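Local coordinates for iron-regulated outer membrane protein (Neisseria meningitidis, PDB 4B7O), which probably takes up iron across the meningococcal outer membrane as a TonB-dependent transporter, a 22-stranded barrel closed by a plug, at residues S510-D515 with K533-R538. Numbering follows the deposited sequence.
Sequences SPRLYD and KAERAR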
loop_
_atom_site.group_PDB
_atom_site.type_symbol
_atom_site.label_atom_id
_atom_site.label_comp_id
_atom_site.label_asym_id
_atom_site.label_seq_id
_atom_site.Cartn_x
_atom_site.Cartn_y
_atom_site.Cartn_z
ATOM N N SER A 510 -3.414 -10.213 12.957
ATOM C CA SER A 510 -2.633 -11.445 13.209
ATOM C C SER A 510 -1.187 -11.342 12.836
ATOM O O SER A 510 -0.830 -10.618 11.917
ATOM C CB SER A 510 -3.216 -12.585 12.363
ATOM O OG SER A 510 -3.344 -12.225 10.988
ATOM N N PRO A 511 -0.319 -12.074 13.547
ATOM C CA PRO A 511 1.137 -11.995 13.320
ATOM C C PRO A 511 1.418 -12.260 11.869
ATOM O O PRO A 511 0.742 -13.096 11.279
ATOM C CB PRO A 511 1.678 -13.174 14.113
ATOM C CG PRO A 511 0.574 -13.649 14.999
ATOM C CD PRO A 511 -0.647 -12.849 14.752
ATOM N N ARG A 512 2.357 -11.544 11.277
ATOM C CA ARG A 512 2.748 -11.855 9.895
ATOM C C ARG A 512 3.699 -13.037 9.855
ATOM O O ARG A 512 4.551 -13.182 10.728
ATOM C CB ARG A 512 3.407 -10.676 9.210
ATOM C CG ARG A 512 2.920 -9.325 9.704
ATOM C CD ARG A 512 1.424 -9.035 9.557
ATOM N NE ARG A 512 1.227 -7.650 10.055
ATOM C CZ ARG A 512 1.111 -7.282 11.342
ATOM N NH1 ARG A 512 1.056 -8.175 12.341
ATOM N NH2 ARG A 512 1.005 -5.995 11.637
ATOM N N LEU A 513 3.537 -13.894 8.858
ATOM C CA LEU A 513 4.539 -14.946 8.590
ATOM C C LEU A 513 5.883 -14.302 8.283
ATOM O O LEU A 513 5.952 -13.209 7.749
ATOM C CB LEU A 513 4.088 -15.807 7.421
ATOM C CG LEU A 513 2.670 -16.386 7.532
ATOM C CD1 LEU A 513 2.089 -16.809 6.194
ATOM C CD2 LEU A 513 2.590 -17.555 8.512
ATOM N N TYR A 514 6.956 -14.961 8.669
ATOM C CA TYR A 514 8.342 -14.458 8.432
ATOM C C TYR A 514 8.647 -14.288 6.927
ATOM O O TYR A 514 7.885 -14.776 6.071
ATOM C CB TYR A 514 9.331 -15.445 9.097
ATOM C CG TYR A 514 10.747 -14.973 9.350
ATOM C CD1 TYR A 514 11.036 -13.975 10.301
ATOM C CD2 TYR A 514 11.829 -15.578 8.666
ATOM C CE1 TYR A 514 12.360 -13.573 10.546
ATOM C CE2 TYR A 514 13.128 -15.169 8.897
ATOM C CZ TYR A 514 13.401 -14.192 9.817
ATOM O OH TYR A 514 14.736 -13.851 9.991
ATOM N N ASP A 515 9.711 -13.579 6.591
ATOM C CA ASP A 515 9.979 -13.261 5.151
ATOM C C ASP A 515 9.919 -14.501 4.295
ATOM O O ASP A 515 10.507 -15.546 4.640
ATOM C CB ASP A 515 11.363 -12.641 4.989
ATOM C CG ASP A 515 11.498 -11.339 5.732
ATOM O OD1 ASP A 515 10.490 -10.989 6.409
ATOM O OD2 ASP A 515 12.585 -10.682 5.637
ATOM N N LYS A 533 -0.685 -13.554 20.758
ATOM C CA LYS A 533 -1.959 -12.989 20.294
ATOM C C LYS A 533 -1.749 -12.047 19.096
ATOM O O LYS A 533 -0.603 -11.629 18.802
ATOM C CB LYS A 533 -2.603 -12.145 21.419
ATOM C CG LYS A 533 -2.415 -12.632 22.869
ATOM C CD LYS A 533 -3.717 -13.195 23.428
ATOM C CE LYS A 533 -3.483 -14.531 24.134
ATOM N NZ LYS A 533 -2.367 -14.501 25.144
ATOM N N ALA A 534 -2.869 -11.691 18.472
ATOM C CA ALA A 534 -2.973 -10.561 17.508
ATOM C C ALA A 534 -2.705 -9.195 18.121
ATOM O O ALA A 534 -3.039 -8.948 19.265
ATOM C CB ALA A 534 -4.325 -10.539 16.821
ATOM N N GLU A 535 -2.072 -8.324 17.338
ATOM C CA GLU A 535 -1.860 -6.923 17.659
ATOM C C GLU A 535 -3.205 -6.270 17.733
ATOM O O GLU A 535 -4.023 -6.421 16.808
ATOM C CB GLU A 535 -1.100 -6.259 16.530
ATOM C CG GLU A 535 0.394 -6.390 16.658
ATOM C CD GLU A 535 1.134 -5.891 15.418
ATOM O OE1 GLU A 535 0.455 -5.661 14.368
ATOM O OE2 GLU A 535 2.378 -5.692 15.507
ATOM N N ARG A 536 -3.425 -5.496 18.779
ATOM C CA ARG A 536 -4.779 -4.895 18.985
ATOM C C ARG A 536 -4.745 -3.371 19.029
ATOM O O ARG A 536 -4.062 -2.765 19.857
ATOM C CB ARG A 536 -5.491 -5.500 20.206
ATOM C CG ARG A 536 -6.984 -5.243 20.189
ATOM C CD ARG A 536 -7.738 -6.349 20.855
ATOM N NE ARG A 536 -9.184 -6.111 20.879
ATOM C CZ ARG A 536 -9.800 -5.468 21.870
ATOM N NH1 ARG A 536 -9.077 -4.977 22.895
ATOM N NH2 ARG A 536 -11.130 -5.317 21.825
ATOM N N ALA A 537 -5.396 -2.754 18.062
ATOM C CA ALA A 537 -5.311 -1.304 17.962
ATOM C C ALA A 537 -6.582 -0.717 18.562
ATOM O O ALA A 537 -7.693 -1.267 18.365
ATOM C CB ALA A 537 -5.196 -0.876 16.496
ATOM N N ARG A 538 -6.415 0.388 19.277
ATOM C CA ARG A 538 -7.564 1.233 19.590
ATOM C C ARG A 538 -7.334 2.598 18.962
ATOM O O ARG A 538 -6.388 3.253 19.316
ATOM C CB ARG A 538 -7.742 1.361 21.109
ATOM C CG ARG A 538 -9.093 1.936 21.514
ATOM C CD ARG A 538 -9.198 2.146 23.033
ATOM N NE ARG A 538 -8.116 2.937 23.648
ATOM C CZ ARG A 538 -8.228 3.540 24.843
ATOM N NH1 ARG A 538 -9.377 3.474 25.517
ATOM N NH2 ARG A 538 -7.211 4.224 25.383
#
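Arg-512 and Glu-535 both set CG beside the backbone N, anti to the carbonyl carbon; Arg-512 then folds about its CB-CG bond (chi2 -59°) while Glu-535 stays extended beyond CG, which brings a guanidinium and a carboxylate together between the two chain segments. The Arg-512 side chain comes in nearly perpendicular to that of Glu-535, and their flat groups stand 85° apart. Glu-535 OE1 lies at the edge of the guanidinium, close to its plane, rather than over a face. The salt bridge runs from Arg-512 NH2 to Glu-535 OE1 at 2.8 Å; it is nearly straight (162° at the hydrogen) and reaches the oxygen on its syn side, somewhat out of the carboxylate plane. Arg-512 NH1 adds a weak, bent bond to the same Glu-535 OE1 at 3.3 Å, forming a fork on one oxygen. Glu-535 OE2 instead accepts the backbone N-H of Leu-566 on the next strand, so the two carboxylate oxygens serve different partners and the group's rotation is restrained. The guanidinium is held from its own segment as well: Arg-512 NH1 turns back to Ser-510 O at 3.1 Å, again weakly, while NH2 also donates to the carbonyl of Asn-115 in the plug. Beside this polar pair the two backbones approach through small groups, with Ala-534 CB 4.0 Å from Ser-510 N and Pro-511 CD 4.3 Å from Ala-534 CA. Ser-510 OG turns to another partner, Asp-444. The contact joins the loop following strand 498-509 to the start of its antiparallel neighbour, strand 535-547, and through Arg-512 ties this end of the barrel wall to the plug, an architecture characteristic of TonB-dependent outer-membrane transporters.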